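Local coordinates for inositol monophosphatase family protein (Staphylococcus aureus subsp. aureus MSSA476, PDB 4I3Y), which probably hydrolyses inositol monophosphates to inositol and phosphate in a magnesium-dependent, lithium-inhibited reaction, at residues Glu40-Arg45 and Ala75-Asn80; Gln58-Phe63 and Trp91-Ile96; Gln106-Ile111 and Arg186-Cys191. All blocks are in the same frame, centred on the assembly; numbering follows the deposited sequence.

Contact 1. Residues Glu40-Arg45 and Ala75-Asn80; sequences ETKRHR and AEEKSN. With MG (magnesium ion), chain F; MG (magnesium ion), chain D.
The ammonium group of Lys42 is gripped by two carboxylates and two waters. Its shorter bond runs from NZ to Glu77 OE1 at 2.8 Å, on the syn side of that oxygen and 18° out of the carboxylate plane. A second bond, from Lys42 NZ to Glu76 OE1 at 3.1 Å, meets its acceptor on the anti side, 30° out of plane; both are parts of salt bridges. Water 1 accepts from Lys42 NZ and donates to Glu77 OE2, bridging the pair a second time, while water 2 adds a weak bond. The lysine chain kinks at chi3 (-82°) and passes at about a right angle to Glu77, whose own side chain bends at chi2.

Glu76 is stretched out instead, and its carboxylate spans two metals: OE1 lies 2.2 Å from the magnesium of chain F and OE2 2.1 Å from that of chain D. Glu77 binds neither ion directly; it acts in the second shell, its OE2 accepting hydrogen bonds from water 1 on the first magnesium and from water 3, 2.6 Å away, on the other. The positive charge of Lys42 probably offsets part of the negative charge gathered here. Asp94 and Ile96 add ligands to the chain D ion. A glutamate bridging two magnesium ions, backed by a second acidic residue, is characteristic of the inositol monophosphatase active site.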
loop_
_atom_site.group_PDB
_atom_site.type_symbol
_atom_site.label_atom_id
_atom_site.label_comp_id
_atom_site.label_asym_id
_atom_site.label_seq_id
_atom_site.Cartn_x
_atom_site.Cartn_y
_atom_site.Cartn_z
ATOM N N GLU A 40 -3.001 0.005 -23.666
ATOM C CA GLU A 40 -4.267 -0.010 -24.417
ATOM C C GLU A 40 -5.434 -0.138 -23.453
ATOM O O GLU A 40 -5.218 -0.438 -22.277
ATOM C CB GLU A 40 -4.249 -1.172 -25.434
ATOM C CG GLU A 40 -3.310 -0.919 -26.595
ATOM C CD GLU A 40 -3.633 0.404 -27.324
ATOM O OE1 GLU A 40 -4.832 0.856 -27.330
ATOM O OE2 GLU A 40 -2.680 1.001 -27.900
ATOM N N THR A 41 -6.645 0.116 -23.941
ATOM C CA THR A 41 -7.878 0.019 -23.162
ATOM C C THR A 41 -8.648 -1.191 -23.618
ATOM O O THR A 41 -8.397 -1.706 -24.699
ATOM C CB THR A 41 -8.754 1.262 -23.336
ATOM O OG1 THR A 41 -9.068 1.412 -24.726
ATOM C CG2 THR A 41 -8.005 2.500 -22.845
ATOM N N LYS A 42 -9.545 -1.705 -22.781
ATOM C CA LYS A 42 -10.365 -2.872 -23.158
ATOM C C LYS A 42 -11.831 -2.452 -23.003
ATOM O O LYS A 42 -12.357 -1.814 -23.899
ATOM C CB LYS A 42 -9.993 -4.136 -22.335
ATOM C CG LYS A 42 -8.525 -4.560 -22.451
ATOM C CD LYS A 42 -8.294 -5.967 -21.904
ATOM C CE LYS A 42 -8.159 -5.941 -20.393
ATOM N NZ LYS A 42 -7.967 -7.305 -19.879
ATOM N N ARG A 43 -12.460 -2.751 -21.860
ATOM C CA ARG A 43 -13.898 -2.485 -21.627
ATOM C C ARG A 43 -14.315 -1.008 -21.686
ATOM O O ARG A 43 -15.419 -0.708 -22.116
ATOM C CB ARG A 43 -14.373 -3.097 -20.297
ATOM C CG ARG A 43 -14.648 -4.596 -20.362
ATOM C CD ARG A 43 -15.412 -5.074 -19.129
ATOM N NE ARG A 43 -16.871 -5.043 -19.332
ATOM C CZ ARG A 43 -17.704 -4.080 -18.907
ATOM N NH1 ARG A 43 -17.268 -3.023 -18.203
ATOM N NH2 ARG A 43 -19.003 -4.186 -19.173
ATOM N N HIS A 44 -13.421 -0.121 -21.247
ATOM C CA HIS A 44 -13.586 1.342 -21.218
ATOM C C HIS A 44 -12.191 1.895 -21.019
ATOM O O HIS A 44 -11.204 1.118 -20.978
ATOM C CB HIS A 44 -14.496 1.796 -20.056
ATOM C CG HIS A 44 -14.071 1.271 -18.706
ATOM N ND1 HIS A 44 -13.117 1.896 -17.927
ATOM C CD2 HIS A 44 -14.449 0.166 -18.021
ATOM C CE1 HIS A 44 -12.940 1.207 -16.815
ATOM N NE2 HIS A 44 -13.738 0.156 -16.849
ATOM N N ARG A 45 -12.127 3.215 -20.844
ATOM C CA ARG A 45 -10.903 3.967 -20.851
ATOM C C ARG A 45 -9.958 3.718 -19.666
ATOM O O ARG A 45 -8.760 3.948 -19.780
ATOM C CB ARG A 45 -11.214 5.478 -20.957
ATOM C CG ARG A 45 -11.679 5.956 -22.340
ATOM C CD ARG A 45 -10.941 7.202 -22.865
ATOM N NE ARG A 45 -10.780 8.327 -21.922
ATOM N N ALA A 75 -6.348 -17.479 -19.117
ATOM C CA ALA A 75 -5.586 -16.264 -18.796
ATOM C C ALA A 75 -6.271 -14.987 -19.244
ATOM O O ALA A 75 -7.007 -14.954 -20.290
ATOM C CB ALA A 75 -4.179 -16.320 -19.382
ATOM N N GLU A 76 -6.006 -13.924 -18.487
ATOM C CA GLU A 76 -6.641 -12.659 -18.747
ATOM C C GLU A 76 -6.584 -12.096 -20.191
ATOM O O GLU A 76 -7.611 -11.680 -20.766
ATOM C CB GLU A 76 -6.111 -11.590 -17.809
ATOM C CG GLU A 76 -6.934 -10.311 -17.981
ATOM C CD GLU A 76 -6.652 -9.279 -16.907
ATOM O OE1 GLU A 76 -7.315 -8.201 -16.937
ATOM O OE2 GLU A 76 -5.801 -9.558 -16.037
ATOM N N GLU A 77 -5.399 -12.038 -20.779
ATOM C CA GLU A 77 -5.273 -11.286 -22.011
ATOM C C GLU A 77 -5.451 -12.135 -23.309
ATOM O O GLU A 77 -4.796 -11.898 -24.280
ATOM C CB GLU A 77 -3.978 -10.465 -22.043
ATOM C CG GLU A 77 -3.614 -9.744 -20.737
ATOM C CD GLU A 77 -4.666 -8.708 -20.231
ATOM O OE1 GLU A 77 -5.596 -8.326 -21.016
ATOM O OE2 GLU A 77 -4.585 -8.300 -19.015
ATOM N N LYS A 78 -6.318 -13.132 -23.293
ATOM C CA LYS A 78 -6.615 -13.895 -24.506
ATOM C C LYS A 78 -8.005 -14.389 -24.324
ATOM O O LYS A 78 -8.521 -14.302 -23.228
ATOM C CB LYS A 78 -5.691 -15.104 -24.623
ATOM C CG LYS A 78 -5.836 -16.171 -23.524
ATOM C CD LYS A 78 -4.973 -17.386 -23.885
ATOM C CE LYS A 78 -5.130 -18.529 -22.957
ATOM N NZ LYS A 78 -6.436 -19.213 -23.098
ATOM N N SER A 79 -8.624 -14.967 -25.356
ATOM C CA SER A 79 -9.907 -15.629 -25.140
ATOM C C SER A 79 -9.697 -16.999 -24.503
ATOM O O SER A 79 -8.658 -17.622 -24.668
ATOM C CB SER A 79 -10.741 -15.699 -26.425
ATOM O OG SER A 79 -10.411 -16.859 -27.117
ATOM N N ASN A 80 -10.680 -17.428 -23.714
ATOM C CA ASN A 80 -10.652 -18.695 -23.053
ATOM C C ASN A 80 -11.850 -19.554 -23.366
ATOM O O ASN A 80 -12.249 -20.347 -22.514
ATOM C CB ASN A 80 -10.603 -18.428 -21.575
ATOM C CG ASN A 80 -9.382 -17.579 -21.220
ATOM O OD1 ASN A 80 -9.516 -16.380 -20.874
ATOM N ND2 ASN A 80 -8.193 -18.166 -21.372
HETATM MG MG MG F . -6.870 -6.111 -16.405
HETATM MG MG MG D . -4.250 -8.681 -14.911
HETATM O O HOH W 1 -5.796 -6.089 -18.193
HETATM O O HOH W 2 -8.944 -6.012 -17.162
HETATM O O HOH W 3 -3.176 -8.775 -16.916
HETATM O O HOH W 4 -6.614 -3.983 -16.218
#

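Contact 2. Residues Gln58-Phe63 and Trp91-Ile96; sequences QQFQQF and WIMDPI. With MG (magnesium ion), chain D.
Aromatic packing joins Phe60, on the helix, to Trp91, on the strand. The phenyl ring turns its edge to the indole in an offset edge-to-face pair, with planes at 65° and centroids of Phe60 and the six-membered ring of Trp91 5.8 Å apart. Phe60 CZ does the touching, above one face of the indole and displaced toward its rim, 4.0 Å from Trp91 CE3. With CG anti to the residue's own backbone N (chi1 -170°), the phenyl ring extends toward the strand. Farther out, Trp91 NE1 is hydrogen-bonded to His71 ND1, which probably limits rotation of the indole.

Sulfur and methyl contacts come from Met93, two residues along and on the same side of the strand. Its CE packs 3.6 Å from Phe60 CB, and its SD stands 4.8 Å from the centroid of the Phe60 ring in an oblique Met-aromatic contact.

Metal coordination follows where the chain turns a corner at Pro95 and Ile96. Asp94 OD1 and Ile96 O bind the magnesium of chain D at 2.0 and 2.1 Å, together with Glu76 and water 3. Here a helix packs on a sheet whose second strand, beside edge strand 72-75, carries the start of the Asp-Pro-Ile-Asp-Gly-Thr signature of the inositol monophosphatase family.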
loop_
_atom_site.group_PDB
_atom_site.type_symbol
_atom_site.label_atom_id
_atom_site.label_comp_id
_atom_site.label_asym_id
_atom_site.label_seq_id
_atom_site.Cartn_x
_atom_site.Cartn_y
_atom_site.Cartn_z
ATOM N N GLN A 58 2.321 -14.221 -22.923
ATOM C CA GLN A 58 2.720 -15.004 -24.048
ATOM C C GLN A 58 4.043 -15.776 -23.815
ATOM O O GLN A 58 4.179 -16.937 -24.250
ATOM C CB GLN A 58 2.682 -14.132 -25.287
ATOM C CG GLN A 58 3.826 -13.237 -25.502
ATOM C CD GLN A 58 4.335 -13.501 -26.891
ATOM O OE1 GLN A 58 4.393 -12.604 -27.741
ATOM N NE2 GLN A 58 4.667 -14.766 -27.150
ATOM N N GLN A 59 4.955 -15.187 -23.040
ATOM C CA GLN A 59 6.061 -15.998 -22.568
ATOM C C GLN A 59 5.635 -17.189 -21.751
ATOM O O GLN A 59 6.231 -18.248 -21.897
ATOM C CB GLN A 59 7.144 -15.186 -21.916
ATOM C CG GLN A 59 7.757 -14.241 -22.929
ATOM C CD GLN A 59 8.748 -13.291 -22.315
ATOM O OE1 GLN A 59 9.046 -12.230 -22.883
ATOM N NE2 GLN A 59 9.294 -13.668 -21.162
ATOM N N PHE A 60 4.592 -17.087 -20.924
ATOM C CA PHE A 60 4.200 -18.241 -20.156
ATOM C C PHE A 60 3.529 -19.304 -21.018
ATOM O O PHE A 60 3.637 -20.527 -20.759
ATOM C CB PHE A 60 3.220 -17.920 -19.047
ATOM C CG PHE A 60 3.021 -19.081 -18.122
ATOM C CD1 PHE A 60 4.088 -19.525 -17.326
ATOM C CD2 PHE A 60 1.802 -19.770 -18.080
ATOM C CE1 PHE A 60 3.909 -20.584 -16.482
ATOM C CE2 PHE A 60 1.637 -20.841 -17.256
ATOM C CZ PHE A 60 2.695 -21.279 -16.452
ATOM N N GLN A 61 2.775 -18.830 -22.004
ATOM C CA GLN A 61 2.200 -19.717 -23.029
ATOM C C GLN A 61 3.277 -20.566 -23.686
ATOM O O GLN A 61 3.167 -21.795 -23.781
ATOM C CB GLN A 61 1.537 -18.857 -24.121
ATOM C CG GLN A 61 0.045 -18.915 -23.995
ATOM C CD GLN A 61 -0.693 -17.952 -24.893
ATOM O OE1 GLN A 61 -1.829 -18.234 -25.242
ATOM N NE2 GLN A 61 -0.061 -16.818 -25.282
ATOM N N GLN A 62 4.319 -19.882 -24.123
ATOM C CA GLN A 62 5.435 -20.518 -24.758
ATOM C C GLN A 62 6.166 -21.497 -23.793
ATOM O O GLN A 62 6.446 -22.627 -24.188
ATOM C CB GLN A 62 6.285 -19.420 -25.376
ATOM C CG GLN A 62 7.698 -19.792 -25.771
ATOM C CD GLN A 62 7.752 -20.815 -26.904
ATOM O OE1 GLN A 62 6.724 -21.183 -27.527
ATOM N NE2 GLN A 62 8.967 -21.287 -27.185
ATOM N N PHE A 63 6.421 -21.085 -22.526
ATOM C CA PHE A 63 6.884 -21.983 -21.455
ATOM C C PHE A 63 6.028 -23.236 -21.341
ATOM O O PHE A 63 6.497 -24.367 -21.204
ATOM C CB PHE A 63 6.864 -21.277 -20.053
ATOM C CG PHE A 63 7.139 -22.203 -18.913
ATOM C CD1 PHE A 63 8.448 -22.465 -18.526
ATOM C CD2 PHE A 63 6.083 -22.823 -18.239
ATOM C CE1 PHE A 63 8.716 -23.356 -17.485
ATOM C CE2 PHE A 63 6.315 -23.710 -17.194
ATOM C CZ PHE A 63 7.641 -23.985 -16.828
ATOM N N TRP A 91 -3.746 -24.394 -15.904
ATOM C CA TRP A 91 -3.090 -23.215 -15.345
ATOM C C TRP A 91 -4.000 -21.980 -15.475
ATOM O O TRP A 91 -4.486 -21.683 -16.561
ATOM C CB TRP A 91 -1.760 -22.949 -16.073
ATOM C CG TRP A 91 -0.758 -24.040 -15.716
ATOM C CD1 TRP A 91 -0.642 -25.276 -16.316
ATOM C CD2 TRP A 91 0.181 -24.038 -14.618
ATOM N NE1 TRP A 91 0.355 -26.038 -15.681
ATOM C CE2 TRP A 91 0.879 -25.300 -14.650
ATOM C CE3 TRP A 91 0.532 -23.092 -13.653
ATOM C CZ2 TRP A 91 1.910 -25.633 -13.737
ATOM C CZ3 TRP A 91 1.545 -23.407 -12.738
ATOM C CH2 TRP A 91 2.221 -24.692 -12.779
ATOM N N ILE A 92 -4.204 -21.249 -14.374
ATOM C CA ILE A 92 -4.889 -19.967 -14.523
ATOM C C ILE A 92 -3.862 -18.857 -14.304
ATOM O O ILE A 92 -3.042 -18.924 -13.361
ATOM C CB ILE A 92 -6.053 -19.839 -13.566
ATOM C CG1 ILE A 92 -7.040 -20.986 -13.813
ATOM C CG2 ILE A 92 -6.681 -18.435 -13.713
ATOM C CD1 ILE A 92 -8.353 -20.855 -13.040
ATOM N N MET A 93 -3.818 -17.883 -15.218
ATOM C CA MET A 93 -2.802 -16.814 -15.086
ATOM C C MET A 93 -3.339 -15.400 -15.178
ATOM O O MET A 93 -4.019 -15.051 -16.148
ATOM C CB MET A 93 -1.703 -16.934 -16.142
ATOM C CG MET A 93 -0.604 -15.869 -16.055
ATOM S SD MET A 93 0.571 -15.989 -17.438
ATOM C CE MET A 93 2.070 -15.568 -16.577
ATOM N N ASP A 94 -2.931 -14.564 -14.219
ATOM C CA ASP A 94 -3.067 -13.109 -14.380
ATOM C C ASP A 94 -1.654 -12.544 -14.642
ATOM O O ASP A 94 -0.831 -12.520 -13.703
ATOM C CB ASP A 94 -3.626 -12.502 -13.109
ATOM C CG ASP A 94 -4.135 -11.108 -13.336
ATOM O OD1 ASP A 94 -3.648 -10.436 -14.275
ATOM O OD2 ASP A 94 -5.073 -10.763 -12.617
ATOM N N PRO A 95 -1.348 -12.143 -15.904
ATOM C CA PRO A 95 0.069 -11.852 -16.121
ATOM C C PRO A 95 0.533 -10.610 -15.387
ATOM O O PRO A 95 1.683 -10.556 -14.923
ATOM C CB PRO A 95 0.170 -11.713 -17.624
ATOM C CG PRO A 95 -1.249 -11.298 -18.075
ATOM C CD PRO A 95 -2.151 -12.072 -17.157
ATOM N N ILE A 96 -0.329 -9.586 -15.298
ATOM C CA ILE A 96 -0.061 -8.521 -14.332
ATOM C C ILE A 96 -1.391 -8.290 -13.589
ATOM O O ILE A 96 -2.371 -7.909 -14.209
ATOM C CB ILE A 96 0.383 -7.200 -14.988
ATOM C CG1 ILE A 96 1.813 -7.299 -15.621
ATOM C CG2 ILE A 96 0.250 -6.034 -13.971
ATOM C CD1 ILE A 96 2.914 -7.291 -14.585
HETATM MG MG MG D . -4.250 -8.681 -14.911
HETATM O O HOH W 3 -3.176 -8.775 -16.916
#

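Contact 3. Residues Gln106-Ile111 and Arg186-Cys191; sequences QEDYCI and RLVGAC
Val188 meets Asp108 with one branch, its CG1 lying 3.7 Å from Asp108 CG and also near the aspartate CB. The two side chains cross at about a right angle, and the valine methyl stands anti to its own backbone N (chi1 -178°), which carries it to the carboxylate. Water 5 lies between the same two residues, 2.6 Å from Asp108 OD2 and 2.8 Å from Val188 O. The carboxylate is also held across the dimer interface, where Asp108 OD2 forms a salt bridge with Arg197 of the second subunit. Asn101 ND2 is hydrogen-bonded to both Asp108 O and Val188 O, tying the two loops together at their backbones.

Gly189 follows with a positive phi of 96°, and the amides of Val188 and Gly189 both bond to the carboxylate of Asp194. This loop leads into helix 191-200, so the contact joins the loop before strand 110-117 of the seven-stranded sheet to the helix start next to the five-stranded sheet, within the layered alpha/beta fold of the family.

Ala190, at the N-cap position of that helix, directs its methyl toward the first loop. Ala190 CB packs 3.6 Å from Asp108 O and 4.3 Å from Tyr109 CA, where the CA atoms of Tyr109 and Ala190 are 5.8 Å apart.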
loop_
_atom_site.group_PDB
_atom_site.type_symbol
_atom_site.label_atom_id
_atom_site.label_comp_id
_atom_site.label_asym_id
_atom_site.label_seq_id
_atom_site.Cartn_x
_atom_site.Cartn_y
_atom_site.Cartn_z
ATOM N N GLN A 106 4.191 1.958 -11.076
ATOM C CA GLN A 106 5.263 0.949 -11.168
ATOM C C GLN A 106 5.554 0.282 -9.832
ATOM O O GLN A 106 6.686 -0.070 -9.534
ATOM C CB GLN A 106 6.541 1.537 -11.764
ATOM C CG GLN A 106 6.402 1.710 -13.248
ATOM C CD GLN A 106 6.762 3.074 -13.681
ATOM O OE1 GLN A 106 6.486 4.071 -12.965
ATOM N NE2 GLN A 106 7.370 3.168 -14.876
ATOM N N GLU A 107 4.507 0.035 -9.059
ATOM C CA GLU A 107 4.681 -0.554 -7.769
ATOM C C GLU A 107 3.341 -1.154 -7.422
ATOM O O GLU A 107 2.329 -0.769 -8.008
ATOM C CB GLU A 107 5.049 0.502 -6.715
ATOM C CG GLU A 107 5.480 -0.137 -5.415
ATOM C CD GLU A 107 6.120 0.839 -4.442
ATOM O OE1 GLU A 107 6.445 1.979 -4.809
ATOM O OE2 GLU A 107 6.348 0.432 -3.294
ATOM N N ASP A 108 3.322 -2.058 -6.460
ATOM C CA ASP A 108 2.008 -2.640 -6.031
ATOM C C ASP A 108 1.288 -3.384 -7.148
ATOM O O ASP A 108 0.059 -3.201 -7.368
ATOM C CB ASP A 108 1.095 -1.587 -5.357
ATOM C CG ASP A 108 1.670 -1.132 -4.022
ATOM O OD1 ASP A 108 2.521 -1.884 -3.486
ATOM O OD2 ASP A 108 1.280 -0.079 -3.490
ATOM N N TYR A 109 2.020 -4.274 -7.800
ATOM C CA TYR A 109 1.374 -5.171 -8.790
ATOM C C TYR A 109 2.081 -6.524 -8.684
ATOM O O TYR A 109 3.179 -6.585 -8.177
ATOM C CB TYR A 109 1.350 -4.579 -10.247
ATOM C CG TYR A 109 2.730 -4.360 -10.785
ATOM C CD1 TYR A 109 3.415 -5.377 -11.477
ATOM C CD2 TYR A 109 3.426 -3.198 -10.512
ATOM C CE1 TYR A 109 4.727 -5.220 -11.912
ATOM C CE2 TYR A 109 4.750 -3.031 -10.972
ATOM C CZ TYR A 109 5.390 -4.043 -11.663
ATOM O OH TYR A 109 6.707 -3.859 -12.113
ATOM N N CYS A 110 1.475 -7.600 -9.212
ATOM C CA CYS A 110 2.020 -8.910 -9.081
ATOM C C CYS A 110 1.660 -9.753 -10.307
ATOM O O CYS A 110 0.878 -9.327 -11.189
ATOM C CB CYS A 110 1.460 -9.566 -7.779
ATOM S SG CYS A 110 -0.371 -9.701 -7.727
ATOM N N ILE A 111 2.260 -10.929 -10.375
ATOM C CA ILE A 111 1.919 -11.902 -11.391
ATOM C C ILE A 111 1.237 -13.043 -10.625
ATOM O O ILE A 111 1.764 -13.487 -9.596
ATOM C CB ILE A 111 3.182 -12.424 -12.092
ATOM C CG1 ILE A 111 3.943 -11.305 -12.754
ATOM C CG2 ILE A 111 2.868 -13.517 -13.134
ATOM C CD1 ILE A 111 5.270 -11.793 -13.339
ATOM N N ARG A 186 -7.477 0.167 4.471
ATOM C CA ARG A 186 -6.283 0.323 3.700
ATOM C C ARG A 186 -6.617 -0.245 2.295
ATOM O O ARG A 186 -7.521 -1.099 2.141
ATOM C CB ARG A 186 -5.035 -0.323 4.451
ATOM C CG ARG A 186 -4.005 0.784 4.859
ATOM C CD ARG A 186 -3.370 0.889 6.242
ATOM N NE ARG A 186 -4.248 1.797 6.779
ATOM C CZ ARG A 186 -4.361 2.387 7.943
ATOM N NH1 ARG A 186 -3.522 2.347 8.964
ATOM N NH2 ARG A 186 -5.492 3.034 8.018
ATOM N N LEU A 187 -5.906 0.206 1.267
ATOM C CA LEU A 187 -6.009 -0.474 -0.034
ATOM C C LEU A 187 -4.718 -0.484 -0.777
ATOM O O LEU A 187 -4.186 0.594 -1.145
ATOM C CB LEU A 187 -7.134 0.108 -0.887
ATOM C CG LEU A 187 -7.352 -0.455 -2.305
ATOM C CD1 LEU A 187 -7.826 -1.922 -2.327
ATOM C CD2 LEU A 187 -8.432 0.356 -2.970
ATOM N N VAL A 188 -4.210 -1.675 -1.066
ATOM C CA VAL A 188 -3.021 -1.793 -1.976
ATOM C C VAL A 188 -3.447 -1.603 -3.470
ATOM O O VAL A 188 -2.744 -0.937 -4.256
ATOM C CB VAL A 188 -2.311 -3.167 -1.799
ATOM C CG1 VAL A 188 -1.088 -3.259 -2.676
ATOM C CG2 VAL A 188 -1.920 -3.419 -0.321
ATOM N N GLY A 189 -4.558 -2.239 -3.849
ATOM C CA GLY A 189 -5.101 -2.101 -5.183
ATOM C C GLY A 189 -4.735 -3.166 -6.213
ATOM O O GLY A 189 -5.044 -3.023 -7.420
ATOM N N ALA A 190 -4.063 -4.223 -5.758
ATOM C CA ALA A 190 -3.925 -5.441 -6.539
ATOM C C ALA A 190 -4.573 -6.584 -5.769
ATOM O O ALA A 190 -4.169 -6.878 -4.678
ATOM C CB ALA A 190 -2.420 -5.724 -6.799
ATOM N N CYS A 191 -5.554 -7.273 -6.346
ATOM C CA CYS A 191 -6.254 -8.358 -5.634
ATOM C C CYS A 191 -5.288 -9.354 -4.988
ATOM O O CYS A 191 -5.458 -9.739 -3.843
ATOM C CB CYS A 191 -7.199 -9.119 -6.569
ATOM S SG CYS A 191 -8.240 -10.321 -5.712
HETATM O O HOH W 5 -0.940 1.178 -4.044
#

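Overall arrangement
Contacts 1 and 2 interlock along the chain, their segments alternating, whereas contact 3 opens only after both have closed. The centres of contacts 1 and 2 lie about 14 Å apart, and the two share the magnesium of chain D and water 3. Strand 89-97 joins the metal site to the packing of helix 51-67 on the seven-stranded sheet. Contact 3 is centred about 18 Å from contact 1 and 19 Å from contact 2; it touches the latter where strand 110-117 neighbours strand 89-97, as Ile111 packs on Pro95. The magnesium site lies by the residues that follow strand 72-75 and the later part of strand 89-97, near the Lys42 loop, while contact 3 reaches the second subunit.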